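Local coordinates for protein necrotic enteritis toxin B (Clostridium perfringens, PDB 4I0N) that forms membrane pores as a toxin of the alpha-hemolysin fold, probably by joining several copies into a transmembrane beta-barrel, at residues Lys38-Gly43 with Asn59-Ile64; Arg86-Ser91 with Ile240-Arg245; Asn145-Glu150 with Asn223-Leu228. All blocks are in the same frame, centred on the assembly; numbering follows the deposited sequence.

Interaction 1. Residues Lys38-Gly43 with Asn59-Ile64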
loop_
_atom_site.group_PDB
_atom_site.type_symbol
_atom_site.label_atom_id
_atom_site.label_comp_id
_atom_site.label_asym_id
_atom_site.label_seq_id
_atom_site.Cartn_x
_atom_site.Cartn_y
_atom_site.Cartn_z
ATOM N N LYS A 38 -9.601 3.770 -2.082
ATOM C CA LYS A 38 -10.276 2.606 -2.676
ATOM C C LYS A 38 -9.634 1.298 -2.244
ATOM O O LYS A 38 -8.418 1.200 -2.174
ATOM C CB LYS A 38 -10.197 2.692 -4.201
ATOM C CG LYS A 38 -10.787 3.956 -4.769
ATOM C CD LYS A 38 -10.623 4.006 -6.297
ATOM C CE LYS A 38 -11.093 5.358 -6.854
ATOM N NZ LYS A 38 -10.214 6.464 -6.343
ATOM N N ALA A 39 -10.453 0.289 -1.975
ATOM C CA ALA A 39 -9.955 -1.061 -1.694
ATOM C C ALA A 39 -10.792 -2.063 -2.445
ATOM O O ALA A 39 -12.030 -2.129 -2.246
ATOM C CB ALA A 39 -10.018 -1.363 -0.221
ATOM N N THR A 40 -10.113 -2.859 -3.279
ATOM C CA THR A 40 -10.745 -3.997 -3.935
ATOM C C THR A 40 -10.054 -5.241 -3.426
ATOM O O THR A 40 -8.831 -5.367 -3.555
ATOM C CB THR A 40 -10.598 -3.915 -5.467
ATOM O OG1 THR A 40 -11.342 -2.787 -5.953
ATOM C CG2 THR A 40 -11.145 -5.198 -6.144
ATOM N N LEU A 41 -10.831 -6.146 -2.841
ATOM C CA LEU A 41 -10.284 -7.402 -2.308
ATOM C C LEU A 41 -10.856 -8.552 -3.123
ATOM O O LEU A 41 -12.083 -8.748 -3.164
ATOM C CB LEU A 41 -10.623 -7.572 -0.813
ATOM C CG LEU A 41 -9.902 -8.730 -0.113
ATOM C CD1 LEU A 41 -8.382 -8.505 -0.076
ATOM C CD2 LEU A 41 -10.430 -8.893 1.295
ATOM N N SER A 42 -9.973 -9.284 -3.801
ATOM C CA SER A 42 -10.388 -10.395 -4.659
ATOM C C SER A 42 -9.826 -11.668 -4.083
ATOM O O SER A 42 -8.729 -11.674 -3.513
ATOM C CB SER A 42 -9.876 -10.230 -6.098
ATOM O OG SER A 42 -10.321 -8.984 -6.602
ATOM N N GLY A 43 -10.574 -12.753 -4.248
ATOM C CA GLY A 43 -10.186 -14.020 -3.632
ATOM C C GLY A 43 -10.268 -15.181 -4.590
ATOM O O GLY A 43 -11.150 -15.225 -5.464
ATOM N N ASN A 59 -6.124 -10.954 -3.142
ATOM C CA ASN A 59 -5.395 -9.906 -3.832
ATOM C C ASN A 59 -6.021 -8.577 -3.443
ATOM O O ASN A 59 -7.210 -8.393 -3.641
ATOM C CB ASN A 59 -5.521 -10.111 -5.345
ATOM C CG ASN A 59 -4.753 -9.060 -6.158
ATOM O OD1 ASN A 59 -3.548 -8.940 -6.054
ATOM N ND2 ASN A 59 -5.462 -8.334 -6.995
ATOM N N LEU A 60 -5.230 -7.673 -2.877
ATOM C CA LEU A 60 -5.714 -6.330 -2.538
ATOM C C LEU A 60 -5.222 -5.338 -3.589
ATOM O O LEU A 60 -4.009 -5.266 -3.855
ATOM C CB LEU A 60 -5.210 -5.910 -1.139
ATOM C CG LEU A 60 -5.409 -4.423 -0.824
ATOM C CD1 LEU A 60 -6.906 -4.075 -0.744
ATOM C CD2 LEU A 60 -4.691 -4.028 0.488
ATOM N N GLU A 61 -6.145 -4.597 -4.204
ATOM C CA GLU A 61 -5.773 -3.490 -5.077
ATOM C C GLU A 61 -6.478 -2.264 -4.599
ATOM O O GLU A 61 -7.639 -2.327 -4.177
ATOM C CB GLU A 61 -6.249 -3.730 -6.510
ATOM C CG GLU A 61 -5.739 -4.948 -7.142
ATOM C CD GLU A 61 -6.518 -5.219 -8.401
ATOM O OE1 GLU A 61 -7.487 -6.006 -8.339
ATOM O OE2 GLU A 61 -6.202 -4.578 -9.426
ATOM N N GLY A 62 -5.810 -1.132 -4.688
ATOM C CA GLY A 62 -6.456 0.052 -4.176
ATOM C C GLY A 62 -5.816 1.337 -4.599
ATOM O O GLY A 62 -4.990 1.380 -5.519
ATOM N N PHE A 63 -6.234 2.394 -3.929
ATOM C CA PHE A 63 -5.700 3.699 -4.216
ATOM C C PHE A 63 -5.791 4.571 -2.979
ATOM O O PHE A 63 -6.828 4.595 -2.297
ATOM C CB PHE A 63 -6.454 4.360 -5.359
ATOM C CG PHE A 63 -5.844 5.656 -5.793
ATOM C CD1 PHE A 63 -4.653 5.661 -6.546
ATOM C CD2 PHE A 63 -6.412 6.864 -5.421
ATOM C CE1 PHE A 63 -4.076 6.869 -6.941
ATOM C CE2 PHE A 63 -5.835 8.087 -5.820
ATOM C CZ PHE A 63 -4.660 8.082 -6.575
ATOM N N ILE A 64 -4.701 5.292 -2.715
ATOM C CA ILE A 64 -4.663 6.288 -1.651
ATOM C C ILE A 64 -4.245 7.624 -2.290
ATOM O O ILE A 64 -3.108 7.742 -2.788
ATOM C CB ILE A 64 -3.675 5.918 -0.504
ATOM C CG1 ILE A 64 -3.985 4.542 0.098
ATOM C CG2 ILE A 64 -3.692 7.003 0.579
ATOM C CD1 ILE A 64 -2.827 3.906 0.943
HETATM O O HOH W 1 -8.226 -7.341 -6.128
#

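Interaction 2. Residues Arg86-Ser91 with Ile240-Arg245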
loop_
_atom_site.group_PDB
_atom_site.type_symbol
_atom_site.label_atom_id
_atom_site.label_comp_id
_atom_site.label_asym_id
_atom_site.label_seq_id
_atom_site.Cartn_x
_atom_site.Cartn_y
_atom_site.Cartn_z
ATOM N N ARG A 86 1.107 3.718 4.605
ATOM C CA ARG A 86 1.105 2.458 5.346
ATOM C C ARG A 86 -0.147 1.655 5.021
ATOM O O ARG A 86 -1.280 2.190 5.045
ATOM C CB ARG A 86 1.155 2.699 6.843
ATOM C CG ARG A 86 1.177 1.366 7.635
ATOM C CD ARG A 86 1.482 1.620 9.108
ATOM N NE ARG A 86 2.858 2.065 9.270
ATOM C CZ ARG A 86 3.401 2.463 10.421
ATOM N NH1 ARG A 86 2.688 2.477 11.538
ATOM N NH2 ARG A 86 4.674 2.850 10.450
ATOM N N ILE A 87 0.059 0.377 4.719
ATOM C CA ILE A 87 -1.056 -0.513 4.382
ATOM C C ILE A 87 -0.989 -1.662 5.376
ATOM O O ILE A 87 0.021 -2.348 5.461
ATOM C CB ILE A 87 -0.960 -1.028 2.913
ATOM C CG1 ILE A 87 -1.260 0.105 1.913
ATOM C CG2 ILE A 87 -1.942 -2.211 2.653
ATOM C CD1 ILE A 87 -0.065 0.913 1.496
ATOM N N ASN A 88 -2.072 -1.864 6.127
ATOM C CA ASN A 88 -2.146 -3.002 7.036
ATOM C C ASN A 88 -3.266 -3.903 6.540
ATOM O O ASN A 88 -4.354 -3.418 6.192
ATOM C CB ASN A 88 -2.481 -2.569 8.458
ATOM C CG ASN A 88 -1.471 -1.610 9.059
ATOM O OD1 ASN A 88 -0.275 -1.659 8.781
ATOM N ND2 ASN A 88 -1.961 -0.729 9.909
ATOM N N VAL A 89 -3.003 -5.204 6.508
ATOM C CA VAL A 89 -4.046 -6.153 6.205
ATOM C C VAL A 89 -4.117 -7.099 7.410
ATOM O O VAL A 89 -3.142 -7.781 7.717
ATOM C CB VAL A 89 -3.756 -6.910 4.889
ATOM C CG1 VAL A 89 -4.845 -7.910 4.618
ATOM C CG2 VAL A 89 -3.660 -5.928 3.694
ATOM N N LYS A 90 -5.259 -7.116 8.096
ATOM C CA LYS A 90 -5.412 -7.891 9.319
ATOM C C LYS A 90 -6.420 -8.990 9.089
ATOM O O LYS A 90 -7.411 -8.779 8.416
ATOM C CB LYS A 90 -5.875 -7.016 10.490
ATOM C CG LYS A 90 -4.828 -5.992 10.929
ATOM C CD LYS A 90 -5.410 -5.096 12.013
ATOM C CE LYS A 90 -4.403 -4.053 12.468
ATOM N NZ LYS A 90 -5.049 -3.097 13.433
ATOM N N SER A 91 -6.128 -10.178 9.606
ATOM C CA SER A 91 -7.084 -11.275 9.596
ATOM C C SER A 91 -7.599 -11.487 11.029
ATOM O O SER A 91 -6.830 -11.446 12.008
ATOM C CB SER A 91 -6.434 -12.548 9.073
ATOM O OG SER A 91 -7.363 -13.609 9.053
ATOM N N ILE A 240 -9.443 -6.956 7.470
ATOM C CA ILE A 240 -9.508 -5.512 7.632
ATOM C C ILE A 240 -8.346 -4.898 6.867
ATOM O O ILE A 240 -7.191 -5.242 7.095
ATOM C CB ILE A 240 -9.443 -5.092 9.122
ATOM C CG1 ILE A 240 -10.515 -5.845 9.938
ATOM C CG2 ILE A 240 -9.596 -3.560 9.261
ATOM C CD1 ILE A 240 -10.200 -5.983 11.409
ATOM N N VAL A 241 -8.656 -3.997 5.944
ATOM C CA VAL A 241 -7.626 -3.280 5.176
ATOM C C VAL A 241 -7.566 -1.883 5.776
ATOM O O VAL A 241 -8.579 -1.186 5.764
ATOM C CB VAL A 241 -8.040 -3.166 3.702
ATOM C CG1 VAL A 241 -7.005 -2.329 2.907
ATOM C CG2 VAL A 241 -8.150 -4.559 3.065
ATOM N N GLU A 242 -6.409 -1.498 6.328
ATOM C CA GLU A 242 -6.220 -0.184 6.958
ATOM C C GLU A 242 -5.224 0.583 6.116
ATOM O O GLU A 242 -4.142 0.070 5.804
ATOM C CB GLU A 242 -5.691 -0.278 8.392
ATOM C CG GLU A 242 -6.499 -1.186 9.298
ATOM C CD GLU A 242 -5.874 -1.345 10.668
ATOM O OE1 GLU A 242 -4.673 -0.981 10.868
ATOM O OE2 GLU A 242 -6.598 -1.839 11.560
ATOM N N TYR A 243 -5.615 1.789 5.723
ATOM C CA TYR A 243 -4.743 2.671 4.966
ATOM C C TYR A 243 -4.433 3.898 5.811
ATOM O O TYR A 243 -5.328 4.502 6.405
ATOM C CB TYR A 243 -5.481 3.173 3.736
ATOM C CG TYR A 243 -5.774 2.202 2.644
ATOM C CD1 TYR A 243 -4.963 1.092 2.381
ATOM C CD2 TYR A 243 -6.842 2.462 1.782
ATOM C CE1 TYR A 243 -5.230 0.255 1.282
ATOM C CE2 TYR A 243 -7.107 1.649 0.697
ATOM C CZ TYR A 243 -6.328 0.550 0.450
ATOM O OH TYR A 243 -6.658 -0.221 -0.648
ATOM N N GLN A 244 -3.166 4.286 5.832
ATOM C CA GLN A 244 -2.733 5.446 6.599
ATOM C C GLN A 244 -1.756 6.223 5.740
ATOM O O GLN A 244 -0.903 5.635 5.079
ATOM C CB GLN A 244 -2.088 4.933 7.880
ATOM C CG GLN A 244 -1.909 5.909 8.987
ATOM C CD GLN A 244 -1.847 5.164 10.326
ATOM O OE1 GLN A 244 -1.755 3.932 10.366
ATOM N NE2 GLN A 244 -1.917 5.893 11.396
ATOM N N ARG A 245 -1.881 7.549 5.720
ATOM C CA ARG A 245 -0.969 8.347 4.934
ATOM C C ARG A 245 -0.343 9.378 5.864
ATOM O O ARG A 245 -1.063 10.187 6.442
ATOM C CB ARG A 245 -1.714 9.029 3.779
ATOM C CG ARG A 245 -0.756 9.644 2.738
ATOM C CD ARG A 245 -1.430 10.631 1.775
ATOM N NE ARG A 245 -1.960 11.786 2.508
ATOM C CZ ARG A 245 -3.228 12.184 2.457
ATOM N NH1 ARG A 245 -4.102 11.584 1.639
ATOM N NH2 ARG A 245 -3.613 13.220 3.197
HETATM O O HOH W 2 -0.435 1.445 12.159
#

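Interaction 3. Residues Asn145-Glu150 with Asn223-Leu228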
loop_
_atom_site.group_PDB
_atom_site.type_symbol
_atom_site.label_atom_id
_atom_site.label_comp_id
_atom_site.label_asym_id
_atom_site.label_seq_id
_atom_site.Cartn_x
_atom_site.Cartn_y
_atom_site.Cartn_z
ATOM N N ASN A 145 -1.530 -15.613 -7.629
ATOM C CA ASN A 145 -1.933 -14.219 -7.666
ATOM C C ASN A 145 -0.675 -13.410 -7.924
ATOM O O ASN A 145 0.333 -13.596 -7.242
ATOM C CB ASN A 145 -2.579 -13.811 -6.339
ATOM C CG ASN A 145 -4.051 -14.200 -6.251
ATOM O OD1 ASN A 145 -4.572 -14.956 -7.081
ATOM N ND2 ASN A 145 -4.728 -13.685 -5.237
ATOM N N THR A 146 -0.717 -12.530 -8.913
ATOM C CA THR A 146 0.444 -11.712 -9.241
ATOM C C THR A 146 0.137 -10.269 -8.843
ATOM O O THR A 146 -0.985 -9.784 -9.066
ATOM C CB THR A 146 0.791 -11.786 -10.740
ATOM O OG1 THR A 146 1.118 -13.140 -11.092
ATOM C CG2 THR A 146 2.014 -10.906 -11.056
ATOM N N ILE A 147 1.100 -9.604 -8.207
ATOM C CA ILE A 147 0.938 -8.196 -7.864
ATOM C C ILE A 147 1.862 -7.334 -8.708
ATOM O O ILE A 147 2.891 -7.795 -9.199
ATOM C CB ILE A 147 1.228 -7.897 -6.366
ATOM C CG1 ILE A 147 2.708 -8.183 -6.053
ATOM C CG2 ILE A 147 0.259 -8.681 -5.465
ATOM C CD1 ILE A 147 3.213 -7.490 -4.799
ATOM N N SER A 148 1.486 -6.070 -8.860
ATOM C CA SER A 148 2.264 -5.120 -9.649
ATOM C C SER A 148 1.897 -3.718 -9.225
ATOM O O SER A 148 0.713 -3.352 -9.206
ATOM C CB SER A 148 1.945 -5.276 -11.153
ATOM O OG SER A 148 2.563 -4.243 -11.905
ATOM N N TYR A 149 2.907 -2.928 -8.870
ATOM C CA TYR A 149 2.707 -1.494 -8.705
ATOM C C TYR A 149 3.991 -0.731 -8.900
ATOM O O TYR A 149 5.068 -1.314 -8.884
ATOM C CB TYR A 149 2.063 -1.147 -7.343
ATOM C CG TYR A 149 2.876 -1.497 -6.117
ATOM C CD1 TYR A 149 3.893 -0.630 -5.638
ATOM C CD2 TYR A 149 2.645 -2.685 -5.432
ATOM C CE1 TYR A 149 4.604 -0.939 -4.464
ATOM C CE2 TYR A 149 3.366 -3.017 -4.263
ATOM C CZ TYR A 149 4.343 -2.148 -3.800
ATOM O OH TYR A 149 5.035 -2.478 -2.654
ATOM N N GLU A 150 3.867 0.567 -9.137
ATOM C CA GLU A 150 5.038 1.422 -9.233
ATOM C C GLU A 150 5.174 2.338 -7.997
ATOM O O GLU A 150 4.171 2.745 -7.370
ATOM C CB GLU A 150 5.024 2.228 -10.538
ATOM C CG GLU A 150 3.967 3.300 -10.576
ATOM C CD GLU A 150 4.024 4.152 -11.827
ATOM O OE1 GLU A 150 5.061 4.139 -12.541
ATOM O OE2 GLU A 150 3.012 4.834 -12.084
ATOM N N ASN A 223 -0.856 -2.783 -4.356
ATOM C CA ASN A 223 -1.268 -4.109 -4.829
ATOM C C ASN A 223 -0.434 -5.078 -4.009
ATOM O O ASN A 223 0.786 -5.151 -4.176
ATOM C CB ASN A 223 -1.014 -4.277 -6.342
ATOM C CG ASN A 223 -1.656 -5.554 -6.947
ATOM O OD1 ASN A 223 -1.314 -5.928 -8.076
ATOM N ND2 ASN A 223 -2.580 -6.207 -6.225
ATOM N N MET A 224 -1.091 -5.768 -3.084
ATOM C CA MET A 224 -0.444 -6.741 -2.228
ATOM C C MET A 224 -1.277 -8.002 -2.281
ATOM O O MET A 224 -2.437 -7.967 -2.678
ATOM C CB MET A 224 -0.331 -6.261 -0.772
ATOM C CG MET A 224 0.664 -5.154 -0.539
ATOM S SD MET A 224 -0.013 -3.513 -0.937
ATOM C CE MET A 224 1.442 -2.500 -0.608
ATOM N N ALA A 225 -0.701 -9.118 -1.875
ATOM C CA ALA A 225 -1.457 -10.365 -1.902
ATOM C C ALA A 225 -1.076 -11.256 -0.739
ATOM O O ALA A 225 0.034 -11.158 -0.200
ATOM C CB ALA A 225 -1.259 -11.093 -3.237
ATOM N N LEU A 226 -1.994 -12.138 -0.352
ATOM C CA LEU A 226 -1.668 -13.066 0.703
ATOM C C LEU A 226 -2.377 -14.391 0.540
ATOM O O LEU A 226 -3.259 -14.529 -0.324
ATOM C CB LEU A 226 -1.956 -12.433 2.066
ATOM C CG LEU A 226 -3.365 -11.982 2.391
ATOM C CD1 LEU A 226 -4.289 -13.189 2.571
ATOM C CD2 LEU A 226 -3.301 -11.162 3.687
ATOM N N ALA A 227 -1.968 -15.375 1.346
ATOM C CA ALA A 227 -2.656 -16.651 1.391
ATOM C C ALA A 227 -3.180 -16.808 2.811
ATOM O O ALA A 227 -2.407 -16.652 3.776
ATOM C CB ALA A 227 -1.695 -17.813 1.054
ATOM N N LEU A 228 -4.473 -17.107 2.931
ATOM C CA LEU A 228 -5.092 -17.439 4.215
ATOM C C LEU A 228 -5.328 -18.911 4.280
ATOM O O LEU A 228 -5.791 -19.522 3.294
ATOM C CB LEU A 228 -6.473 -16.790 4.366
ATOM C CG LEU A 228 -6.640 -15.325 4.688
ATOM C CD1 LEU A 228 -8.140 -14.996 4.734
ATOM C CD2 LEU A 228 -6.003 -15.033 6.042
#

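Interaction 1. Residues Lys38-Gly43 with Asn59-Ile64
Lys-38 to Ser-42 pair antiparallel with Asn-59 to Phe-63, the local strand axes 4.6 Å apart and 176° between their directions. Lys-38 with Phe-63, Thr-40 with Glu-61 and Ser-42 with Asn-59 are hydrogen-bonded pairs, each held by two backbone bonds. Ala-39 with Gly-62 and Leu-41 with Leu-60 are the non-hydrogen-bonded pairs between them. The bond from Thr-40 N to Glu-61 O is short, 2.7 Å. Gly-62 has no CB, and its CA approaches Lys-38 O to 3.0 Å.

Ala-39, Leu-41 and Leu-60 occupy one face. Leu-60 CG is anti to the backbone N (chi1 168°). Beyond it, CD1 reaches across to lie 3.6 Å from Thr-40 O and 4.2 Å from Ala-39 CB. Leu-41 CD1 comes over the partner strand near Leu-60 CB.

The two strands are the arms of a beta hairpin in the six-stranded sheet of the beta-sandwich of this alpha-hemolysin fold. Leu-60 packs on Ile-87 and Val-241 of the other sheet, and Leu-41 on Phe-276.

The opposite face is polar except for Phe-63. A water sits among Ser-42, Asn-59 and Glu-61. It lies 2.7 Å from Ser-42 OG and 2.7 Å from Glu-61 OE1, and also within bonding distance of Asn-59 O. A weaker bond comes from Asn-59 ND2. Ser-42 OG also bonds Ser-29, Thr-40 OG1 bonds Thr-31, and Asn-59 OD1 takes a bond from Asn-223. At the far end Lys-38 lies alongside Phe-63, both pointing the same way. Lys-38 NZ stands 3.9 Å from Phe-63 CD2, oblique to the ring, and bonds the carbonyl of Gly-36.

Interaction 2. Residues Arg86-Ser91 with Ile240-Arg245
Glu-242 meets Asn-88 and Lys-90 at the middle of an antiparallel strand pair whose local axes are 4.7 Å apart. Paired backbone bonds join Arg-86 with Gln-244, Asn-88 with Glu-242, and Lys-90 with Ile-240. These strands are neighbours in the second sheet of the beta-sandwich, although 148 residues of chain lie between the segments.

The side chain of Glu-242 starts with CB packed 3.9 Å from Asn-88 CB. CG lies beside the backbone N, anti to the carbonyl carbon (chi1 -53°). The chain then runs extended. CD lies 3.6 Å from Lys-90 CE, and the carboxylate oxygens divide between two donors. Asn-88 ND2 gives OE1 of Glu-242 a bond of 2.9 Å on its anti side. This bond stays close to the amide plane, though the amide and carboxylate planes are turned 64° apart. Lys-90 NZ meets Glu-242 OE2 at 2.7 Å in a salt bridge on the syn side, 26° out of the carboxylate plane. The extended Lys-90 chain crosses Glu-242 to get there. Asn-88 OD1 is bonded to Ser-167.

Farther along this face Arg-86 and Gln-244 lie side by side. A water joins Arg-86 NH1, Asn-88 ND2 and Gln-244 OE1 by weak bonds, while Arg-86 NE forms a salt bridge with Asp-169. On the other face Ile-87 CG1 packs obliquely on the Tyr-243 ring, 3.9 Å from CD1. Val-89 and Val-241 lie on the same face and touch Leu-60 of the facing sheet.

Glu-242 is buried, and a bound magnesium ion lies about 4 Å from its nearest side-chain atom, beyond the usual length of a magnesium-oxygen bond. The Asn-88 bond and Lys-90 salt bridge hold the carboxylate. The Lys-90 ammonium and the ion would probably favour its charged form, though Glu-273 also touches it.

Interaction 3. Residues Asn145-Glu150 with Asn223-Leu228
Asn-223 and Ser-148 are joined by a side-chain to backbone bond in a contact between strands of two different sheets. The strands run roughly antiparallel at 156°, with local axes 5.9 Å apart, and are not paired as neighbours in a sheet. Asn-223 OD1 accepts from Ser-148 N at 2.9 Å, with the donor 38° out of the carbonyl plane. Asn-223 ND2 bonds Leu-60 O and Asn-59 OD1, so this one amide links 145-150 with strand 53-65.

Residues 145-150 belong to a small three-stranded sheet with strand 113-120. By its place in the chain this is probably the prestem, which in relatives packs against the sandwich before the pore forms.

Ile-147 and Tyr-149 point at the other strand. Ile-147 CG2 touches Ala-225 CB at 3.6 Å, and its CD1 lies 3.4 Å from Asn-223 O. With Tyr-149 CG between the backbone N and carbonyl carbon (chi1 63°), the ring edge meets Asn-223 O near its plane, CD2 at 3.3 Å. That oxygen is buried and has no hydrogen-bond partner in the model. The Met-224 side chain crosses Tyr-149 obliquely, with CE 4.2 Å from CE2 of the tyrosine, and Tyr-149 OH bonds Thr-156.

Overall arrangement
Interaction 1 touches both others. The centre distances are about 11 Å to interaction 2 and 9 Å to interaction 3. Across the sandwich, Tyr-243 OH lies 2.7 Å from Lys-38 O, probably hydrogen-bonded. Strand 53-65 of interaction 1 neighbours strand 219-231 of interaction 3 in one sheet: Leu-60 N reaches Met-224 O at 2.8 Å. Interactions 2 and 3 touch through Val-89 and Leu-226, and interaction 3 is nested in the loop that interaction 2 closes. Leu-41 of interaction 1 is about 6 Å, side chain to side chain, from Asp-30, which binds magnesium in a structure of this protein but carries none in this model. A bound magnesium ion lies about 4 Å from the Glu-242 side chain.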